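Local coordinates for protein amidase (Bacillus anthracis, PDB 5EWQ) that probably hydrolyses amide bonds, as a member of the amidase signature family of serine-dependent hydrolases, at residues 9-17 with 397-405; 82-90 with 207-216. One frame throughout, in Å; residues are numbered along the deposited sequence.

Contact 1: 9-17 with 397-405; sequences PKEPERIVY and SNRRIKYGQ
Tyr17 and Arg399 form an offset cation-pi stack, the main element of a surface contact in which the irregular segment 9-17, near the N-terminus of the amidase, passes the short helix 397-400 and the type I beta turn Ile401 to Gly404. The ring and guanidinium planes are only 20° apart. Arg399 CZ lies 3.8 Å from the Tyr17 ring centroid and 24° off the ring normal, so the charge sits over the face but is displaced toward the CG side. Consistent with this offset, Arg399 NH1 extends beyond the ring to lie 3.4 Å from Tyr17 CB, while NH2 covers the CG-CD2 side. Arg399 CD, by contrast, is nearest CE1 of the ring, so the two side chains run antiparallel. A bend at chi2 (-53°) of Arg399, followed by another at chi3, folds its chain over the ring, and Arg399 CD adds a CH-pi contact 4.2 Å from the Tyr17 centroid. Beyond the pair, Tyr17 OH is hydrogen-bonded to Tyr183 OH, and the Tyr183 ring also meets Tyr403 edge-to-face, linking both segments.

Lys402 is extended up to its last torsion and reaches Ile15 tip to tip, CE to CD1 at 3.6 Å. Its ammonium is not salt-bridged to Glu13: NZ and OE1 are 4.5 Å apart, and an attraction at this distance is probably weak. It may partly offset the like charge of Lys10, whose NZ is 5.3 Å from Lys402 NZ. The Tyr403 ring is approached from two directions. Lys402 CG lies above one face, near the rim, whereas Lys10 comes obliquely to the edge, its CD near the ring plane and 3.6 Å from Tyr403 CD1.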
loop_
_atom_site.group_PDB
_atom_site.type_symbol
_atom_site.label_atom_id
_atom_site.label_comp_id
_atom_site.label_asym_id
_atom_site.label_seq_id
_atom_site.Cartn_x
_atom_site.Cartn_y
_atom_site.Cartn_z
ATOM N N PRO A 9 2.786 -19.709 -8.820
ATOM C CA PRO A 9 2.702 -18.523 -9.675
ATOM C C PRO A 9 3.782 -18.494 -10.754
ATOM O O PRO A 9 4.940 -18.814 -10.487
ATOM C CB PRO A 9 2.887 -17.369 -8.685
ATOM C CG PRO A 9 3.617 -17.972 -7.496
ATOM C CD PRO A 9 3.647 -19.474 -7.650
ATOM N N LYS A 10 3.396 -18.110 -11.966
ATOM C CA LYS A 10 4.331 -18.039 -13.082
ATOM C C LYS A 10 5.282 -16.855 -12.940
ATOM O O LYS A 10 5.137 -16.030 -12.037
ATOM C CB LYS A 10 3.574 -17.950 -14.409
ATOM C CG LYS A 10 2.736 -19.179 -14.725
ATOM C CD LYS A 10 1.902 -18.979 -15.980
ATOM C CE LYS A 10 2.776 -18.722 -17.198
ATOM N NZ LYS A 10 1.962 -18.507 -18.428
ATOM N N GLU A 11 6.255 -16.778 -13.842
ATOM C CA GLU A 11 7.255 -15.719 -13.808
ATOM C C GLU A 11 6.732 -14.422 -14.420
ATOM O O GLU A 11 5.928 -14.449 -15.354
ATOM C CB GLU A 11 8.522 -16.166 -14.538
ATOM C CG GLU A 11 8.281 -16.610 -15.969
ATOM C CD GLU A 11 9.556 -17.020 -16.673
ATOM O OE1 GLU A 11 9.467 -17.730 -17.697
ATOM O OE2 GLU A 11 10.646 -16.632 -16.205
ATOM N N PRO A 12 7.187 -13.279 -13.889
ATOM C CA PRO A 12 6.833 -11.978 -14.463
ATOM C C PRO A 12 7.603 -11.690 -15.749
ATOM O O PRO A 12 8.802 -11.957 -15.825
ATOM C CB PRO A 12 7.221 -10.992 -13.359
ATOM C CG PRO A 12 8.320 -11.675 -12.624
ATOM C CD PRO A 12 7.985 -13.142 -12.658
ATOM N N GLU A 13 6.911 -11.156 -16.749
ATOM C CA GLU A 13 7.538 -10.794 -18.015
ATOM C C GLU A 13 7.396 -9.298 -18.256
ATOM O O GLU A 13 6.595 -8.636 -17.604
ATOM C CB GLU A 13 6.914 -11.575 -19.171
ATOM C CG GLU A 13 6.834 -13.075 -18.944
ATOM C CD GLU A 13 6.203 -13.806 -20.114
ATOM O OE1 GLU A 13 5.545 -14.843 -19.885
ATOM O OE2 GLU A 13 6.366 -13.345 -21.263
ATOM N N ARG A 14 8.171 -8.764 -19.194
ATOM C CA ARG A 14 8.057 -7.352 -19.536
ATOM C C ARG A 14 6.841 -7.111 -20.423
ATOM O O ARG A 14 6.963 -6.952 -21.639
ATOM C CB ARG A 14 9.328 -6.850 -20.223
ATOM C CG ARG A 14 10.455 -6.540 -19.253
ATOM C CD ARG A 14 11.578 -5.771 -19.924
ATOM N NE ARG A 14 12.577 -5.328 -18.954
ATOM C CZ ARG A 14 12.535 -4.161 -18.321
ATOM N NH1 ARG A 14 11.543 -3.312 -18.558
ATOM N NH2 ARG A 14 13.486 -3.838 -17.454
ATOM N N ILE A 15 5.669 -7.084 -19.799
ATOM C CA ILE A 15 4.418 -6.856 -20.508
ATOM C C ILE A 15 3.814 -5.512 -20.111
ATOM O O ILE A 15 3.591 -5.248 -18.930
ATOM C CB ILE A 15 3.398 -7.972 -20.224
ATOM C CG1 ILE A 15 4.003 -9.340 -20.543
ATOM C CG2 ILE A 15 2.132 -7.750 -21.028
ATOM C CD1 ILE A 15 3.077 -10.497 -20.246
ATOM N N VAL A 16 3.555 -4.665 -21.103
ATOM C CA VAL A 16 2.994 -3.341 -20.853
ATOM C C VAL A 16 1.807 -3.057 -21.772
ATOM O O VAL A 16 1.949 -3.036 -22.995
ATOM C CB VAL A 16 4.053 -2.234 -21.043
ATOM C CG1 VAL A 16 3.415 -0.860 -20.916
ATOM C CG2 VAL A 16 5.180 -2.397 -20.036
ATOM N N TYR A 17 0.640 -2.840 -21.172
ATOM C CA TYR A 17 -0.576 -2.544 -21.925
ATOM C C TYR A 17 -0.915 -1.059 -21.877
ATOM O O TYR A 17 -0.730 -0.413 -20.845
ATOM C CB TYR A 17 -1.760 -3.345 -21.378
ATOM C CG TYR A 17 -1.581 -4.844 -21.402
ATOM C CD1 TYR A 17 -1.179 -5.501 -22.558
ATOM C CD2 TYR A 17 -1.817 -5.602 -20.263
ATOM C CE1 TYR A 17 -1.020 -6.875 -22.577
ATOM C CE2 TYR A 17 -1.660 -6.973 -20.272
ATOM C CZ TYR A 17 -1.262 -7.604 -21.429
ATOM O OH TYR A 17 -1.104 -8.971 -21.440
ATOM N N SER A 397 -9.425 -14.139 -24.071
ATOM C CA SER A 397 -8.672 -14.727 -22.967
ATOM C C SER A 397 -7.216 -14.273 -22.906
ATOM O O SER A 397 -6.728 -13.886 -21.845
ATOM C CB SER A 397 -8.726 -16.253 -23.058
ATOM O OG SER A 397 -10.064 -16.719 -23.026
ATOM N N ASN A 398 -6.528 -14.322 -24.044
ATOM C CA ASN A 398 -5.101 -14.012 -24.101
ATOM C C ASN A 398 -4.772 -12.606 -23.606
ATOM O O ASN A 398 -3.670 -12.349 -23.122
ATOM C CB ASN A 398 -4.584 -14.188 -25.530
ATOM C CG ASN A 398 -3.077 -14.051 -25.625
ATOM O OD1 ASN A 398 -2.353 -14.352 -24.675
ATOM N ND2 ASN A 398 -2.595 -13.595 -26.775
ATOM N N ARG A 399 -5.735 -11.701 -23.723
ATOM C CA ARG A 399 -5.534 -10.321 -23.308
ATOM C C ARG A 399 -6.097 -10.068 -21.909
ATOM O O ARG A 399 -5.421 -9.496 -21.054
ATOM C CB ARG A 399 -6.183 -9.364 -24.313
ATOM C CG ARG A 399 -5.378 -8.103 -24.619
ATOM C CD ARG A 399 -5.002 -7.358 -23.349
ATOM N NE ARG A 399 -4.949 -5.913 -23.530
ATOM C CZ ARG A 399 -4.868 -5.050 -22.525
ATOM N NH1 ARG A 399 -4.827 -3.745 -22.762
ATOM N NH2 ARG A 399 -4.835 -5.496 -21.278
ATOM N N ARG A 400 -7.334 -10.496 -21.685
ATOM C CA ARG A 400 -8.062 -10.133 -20.473
ATOM C C ARG A 400 -7.760 -11.047 -19.286
ATOM O O ARG A 400 -7.813 -10.614 -18.136
ATOM C CB ARG A 400 -9.563 -10.117 -20.766
ATOM C CG ARG A 400 -9.920 -9.169 -21.899
ATOM C CD ARG A 400 -11.376 -9.265 -22.312
ATOM N NE ARG A 400 -11.662 -8.350 -23.414
ATOM C CZ ARG A 400 -12.853 -8.212 -23.986
ATOM N NH1 ARG A 400 -13.883 -8.933 -23.565
ATOM N NH2 ARG A 400 -13.014 -7.351 -24.982
ATOM N N ILE A 401 -7.442 -12.308 -19.564
ATOM C CA ILE A 401 -7.070 -13.252 -18.514
ATOM C C ILE A 401 -5.928 -14.157 -18.967
ATOM O O ILE A 401 -6.100 -15.368 -19.109
ATOM C CB ILE A 401 -8.265 -14.123 -18.077
ATOM C CG1 ILE A 401 -9.104 -14.532 -19.290
ATOM C CG2 ILE A 401 -9.132 -13.379 -17.073
ATOM C CD1 ILE A 401 -10.158 -15.568 -18.978
ATOM N N LYS A 402 -4.762 -13.554 -19.189
ATOM C CA LYS A 402 -3.583 -14.274 -19.660
ATOM C C LYS A 402 -3.242 -15.466 -18.769
ATOM O O LYS A 402 -2.797 -16.508 -19.253
ATOM C CB LYS A 402 -2.382 -13.326 -19.744
ATOM C CG LYS A 402 -1.075 -14.003 -20.129
ATOM C CD LYS A 402 0.092 -13.030 -20.068
ATOM C CE LYS A 402 1.413 -13.735 -20.318
ATOM N NZ LYS A 402 1.473 -14.343 -21.676
ATOM N N TYR A 403 -3.463 -15.311 -17.469
ATOM C CA TYR A 403 -3.152 -16.369 -16.515
ATOM C C TYR A 403 -4.420 -17.013 -15.960
ATOM O O TYR A 403 -4.377 -17.716 -14.953
ATOM C CB TYR A 403 -2.291 -15.818 -15.376
ATOM C CG TYR A 403 -1.025 -15.141 -15.854
ATOM C CD1 TYR A 403 0.123 -15.877 -16.118
ATOM C CD2 TYR A 403 -0.981 -13.766 -16.050
ATOM C CE1 TYR A 403 1.282 -15.262 -16.560
ATOM C CE2 TYR A 403 0.174 -13.143 -16.491
ATOM C CZ TYR A 403 1.301 -13.896 -16.744
ATOM O OH TYR A 403 2.452 -13.283 -17.181
ATOM N N GLY A 404 -5.545 -16.770 -16.625
ATOM C CA GLY A 404 -6.802 -17.392 -16.249
ATOM C C GLY A 404 -7.592 -16.622 -15.207
ATOM O O GLY A 404 -7.216 -15.517 -14.819
ATOM N N GLN A 405 -8.693 -17.216 -14.756
ATOM C CA GLN A 405 -9.559 -16.592 -13.761
ATOM C C GLN A 405 -10.204 -17.643 -12.860
ATOM O O GLN A 405 -11.390 -17.558 -12.539
ATOM C CB GLN A 405 -10.636 -15.746 -14.445
ATOM C CG GLN A 405 -11.424 -16.486 -15.516
ATOM C CD GLN A 405 -12.541 -15.648 -16.106
ATOM O OE1 GLN A 405 -12.765 -14.511 -15.692
ATOM N NE2 GLN A 405 -13.250 -16.208 -17.077
#

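Contact 2: 82-90 with 207-216; sequences GITLNSVTE and GSATVVAADF
Ser87 and Gly207 bring the two backbones together, with CA atoms 4.4 Å apart, where the loop 82-87 enters strand 88-91 at the edge of the large mixed amidase sheet and helix 206-213 passes beside it. The helix begins within the Gly/Ser-rich run characteristic of the amidase signature family, Gly207 and Ser208 being part of it. Ser87 O faces Gly207 CA at 3.7 Å, where the helix carries no side chain.

One turn further along the helix, Ser87 CB meets Thr210 CB at 3.5 Å. Placed between its own backbone N and carbonyl carbon (chi1 63°), Ser87 OG lies at the edge of the Phe216 ring, near its plane, 3.9 Å from CD2. The hydroxyl is not left without a polar partner in this buried place: it is hydrogen-bonded to Asp79 OD1 at the end of helix 64-79. Thr210 turns its two branches to different partners. OG1 is within hydrogen-bonding range of Gln236 OE1 and Ser206 O, though its single proton can serve one at a time, while CG2 faces Ser87 and Leu85.

Leu85 carries much of the apolar packing. Its CD1 lies at a slant against Thr210, 3.7 Å from CG2, and packs 3.8 Å from CB of Ala214, where the chain comes off the helix. The same methyl approaches the Phe216 ring obliquely, 4.0 Å from CE2, and Ala214 CB covers one face of that ring. On the strand side, Val88 and Val211 cross at about a right angle, with Val88 CG2 4.1 Å from Val211 CG1.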
loop_
_atom_site.group_PDB
_atom_site.type_symbol
_atom_site.label_atom_id
_atom_site.label_comp_id
_atom_site.label_asym_id
_atom_site.label_seq_id
_atom_site.Cartn_x
_atom_site.Cartn_y
_atom_site.Cartn_z
ATOM N N GLY A 82 12.451 3.933 -20.535
ATOM C CA GLY A 82 13.705 3.557 -19.910
ATOM C C GLY A 82 13.633 2.167 -19.309
ATOM O O GLY A 82 13.395 1.189 -20.017
ATOM N N ILE A 83 13.827 2.083 -17.996
ATOM C CA ILE A 83 13.755 0.809 -17.291
ATOM C C ILE A 83 12.324 0.265 -17.327
ATOM O O ILE A 83 12.108 -0.944 -17.217
ATOM C CB ILE A 83 14.244 0.947 -15.826
ATOM C CG1 ILE A 83 14.441 -0.429 -15.184
ATOM C CG2 ILE A 83 13.296 1.812 -15.009
ATOM C CD1 ILE A 83 15.499 -1.271 -15.861
ATOM N N THR A 84 11.362 1.170 -17.499
ATOM C CA THR A 84 9.949 0.826 -17.666
ATOM C C THR A 84 9.435 -0.092 -16.560
ATOM O O THR A 84 9.171 -1.272 -16.790
ATOM C CB THR A 84 9.697 0.159 -19.035
ATOM O OG1 THR A 84 10.482 0.814 -20.040
ATOM C CG2 THR A 84 8.222 0.243 -19.412
ATOM N N LEU A 85 9.296 0.458 -15.357
ATOM C CA LEU A 85 8.827 -0.314 -14.212
ATOM C C LEU A 85 7.349 -0.661 -14.347
ATOM O O LEU A 85 6.890 -1.665 -13.800
ATOM C CB LEU A 85 9.068 0.456 -12.912
ATOM C CG LEU A 85 10.515 0.868 -12.633
ATOM C CD1 LEU A 85 10.615 1.639 -11.326
ATOM C CD2 LEU A 85 11.429 -0.347 -12.611
ATOM N N ASN A 86 6.618 0.178 -15.080
ATOM C CA ASN A 86 5.190 -0.016 -15.315
ATOM C C ASN A 86 4.415 -0.193 -14.015
ATOM O O ASN A 86 3.828 -1.248 -13.768
ATOM C CB ASN A 86 4.958 -1.220 -16.232
ATOM C CG ASN A 86 3.556 -1.250 -16.813
ATOM O OD1 ASN A 86 2.881 -0.224 -16.889
ATOM N ND2 ASN A 86 3.112 -2.431 -17.231
ATOM N N SER A 87 4.422 0.842 -13.182
ATOM C CA SER A 87 3.773 0.779 -11.879
ATOM C C SER A 87 2.636 1.786 -11.762
ATOM O O SER A 87 1.953 1.845 -10.739
ATOM C CB SER A 87 4.792 1.021 -10.767
ATOM O OG SER A 87 5.338 2.325 -10.855
ATOM N N VAL A 88 2.437 2.574 -12.813
ATOM C CA VAL A 88 1.390 3.588 -12.822
ATOM C C VAL A 88 0.301 3.247 -13.833
ATOM O O VAL A 88 0.579 3.060 -15.017
ATOM C CB VAL A 88 1.962 4.980 -13.145
ATOM C CG1 VAL A 88 0.851 6.014 -13.179
ATOM C CG2 VAL A 88 3.023 5.362 -12.126
ATOM N N THR A 89 -0.938 3.164 -13.358
ATOM C CA THR A 89 -2.069 2.868 -14.229
ATOM C C THR A 89 -2.708 4.140 -14.766
ATOM O O THR A 89 -3.035 4.230 -15.947
ATOM C CB THR A 89 -3.150 2.044 -13.504
ATOM O OG1 THR A 89 -3.496 2.686 -12.270
ATOM C CG2 THR A 89 -2.652 0.639 -13.218
ATOM N N GLU A 90 -2.884 5.125 -13.893
ATOM C CA GLU A 90 -3.571 6.350 -14.272
ATOM C C GLU A 90 -2.813 7.597 -13.834
ATOM O O GLU A 90 -2.091 7.581 -12.837
ATOM C CB GLU A 90 -4.981 6.367 -13.678
ATOM C CG GLU A 90 -6.031 6.942 -14.608
ATOM C CD GLU A 90 -6.351 6.011 -15.762
ATOM O OE1 GLU A 90 -6.646 6.513 -16.868
ATOM O OE2 GLU A 90 -6.311 4.778 -15.560
ATOM N N GLY A 207 2.411 -1.450 -7.189
ATOM C CA GLY A 207 2.615 -0.115 -7.721
ATOM C C GLY A 207 2.722 0.962 -6.658
ATOM O O GLY A 207 3.498 1.906 -6.801
ATOM N N SER A 208 1.936 0.825 -5.595
ATOM C CA SER A 208 1.957 1.790 -4.504
ATOM C C SER A 208 3.302 1.762 -3.786
ATOM O O SER A 208 3.726 2.758 -3.206
ATOM C CB SER A 208 0.822 1.513 -3.518
ATOM O OG SER A 208 -0.440 1.651 -4.146
ATOM N N ALA A 209 3.966 0.614 -3.834
ATOM C CA ALA A 209 5.296 0.475 -3.258
ATOM C C ALA A 209 6.353 1.052 -4.192
ATOM O O ALA A 209 7.347 1.620 -3.745
ATOM C CB ALA A 209 5.596 -0.986 -2.960
ATOM N N THR A 210 6.125 0.907 -5.492
ATOM C CA THR A 210 7.104 1.309 -6.495
ATOM C C THR A 210 7.178 2.824 -6.669
ATOM O O THR A 210 8.264 3.383 -6.826
ATOM C CB THR A 210 6.793 0.666 -7.860
ATOM O OG1 THR A 210 6.598 -0.745 -7.697
ATOM C CG2 THR A 210 7.931 0.907 -8.839
ATOM N N VAL A 211 6.024 3.483 -6.637
ATOM C CA VAL A 211 5.957 4.924 -6.863
ATOM C C VAL A 211 6.726 5.716 -5.808
ATOM O O VAL A 211 7.243 6.796 -6.092
ATOM C CB VAL A 211 4.497 5.423 -6.902
ATOM C CG1 VAL A 211 3.798 4.912 -8.150
ATOM C CG2 VAL A 211 3.749 4.994 -5.651
ATOM N N VAL A 212 6.804 5.183 -4.593
ATOM C CA VAL A 212 7.556 5.842 -3.532
ATOM C C VAL A 212 8.994 5.337 -3.501
ATOM O O VAL A 212 9.893 6.031 -3.031
ATOM C CB VAL A 212 6.903 5.634 -2.150
ATOM C CG1 VAL A 212 5.605 6.422 -2.051
ATOM C CG2 VAL A 212 6.663 4.156 -1.886
ATOM N N ALA A 213 9.209 4.130 -4.014
ATOM C CA ALA A 213 10.551 3.562 -4.081
ATOM C C ALA A 213 11.366 4.233 -5.180
ATOM O O ALA A 213 12.546 4.528 -4.998
ATOM C CB ALA A 213 10.484 2.061 -4.311
ATOM N N ALA A 214 10.728 4.474 -6.320
ATOM C CA ALA A 214 11.400 5.074 -7.467
ATOM C C ALA A 214 11.181 6.583 -7.517
ATOM O O ALA A 214 11.474 7.225 -8.526
ATOM C CB ALA A 214 10.920 4.428 -8.756
ATOM N N ASP A 215 10.666 7.133 -6.419
ATOM C CA ASP A 215 10.396 8.566 -6.297
ATOM C C ASP A 215 9.487 9.089 -7.407
ATOM O O ASP A 215 9.765 10.123 -8.013
ATOM C CB ASP A 215 11.705 9.361 -6.283
ATOM C CG ASP A 215 12.517 9.125 -5.024
ATOM O OD1 ASP A 215 13.323 8.171 -5.004
ATOM O OD2 ASP A 215 12.349 9.893 -4.053
ATOM N N PHE A 216 8.406 8.363 -7.671
ATOM C CA PHE A 216 7.378 8.824 -8.595
ATOM C C PHE A 216 6.329 9.615 -7.821
ATOM O O PHE A 216 5.468 10.271 -8.408
ATOM C CB PHE A 216 6.727 7.647 -9.325
ATOM C CG PHE A 216 7.670 6.887 -10.216
ATOM C CD1 PHE A 216 8.794 7.501 -10.743
ATOM C CD2 PHE A 216 7.430 5.559 -10.525
ATOM C CE1 PHE A 216 9.661 6.804 -11.564
ATOM C CE2 PHE A 216 8.294 4.857 -11.345
ATOM C CZ PHE A 216 9.410 5.480 -11.865
#

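How the contacts relate
Contact 2 is nested along the chain inside the loop closed by contact 1: the order is 9-17, 82-90, 207-216, 397-405. Their centres are about 19 Å apart, contact 1 at the surface and contact 2 in the buried region beside edge strand 88-91 of the mixed sheet. Segments 9-17 and 82-90 touch directly. Arg14 NH1 probably hydrogen-bonds Ile83 O at 2.8 Å, and Ile15 O has a weak bond with Asn86 ND2. Lys187 NZ adds a shared partner, bonded to both Tyr17 O and Asn86 OD1. The N-terminal segment thus lies between the outer 397-405 region and the loop leading into the sheet, connecting surface to core.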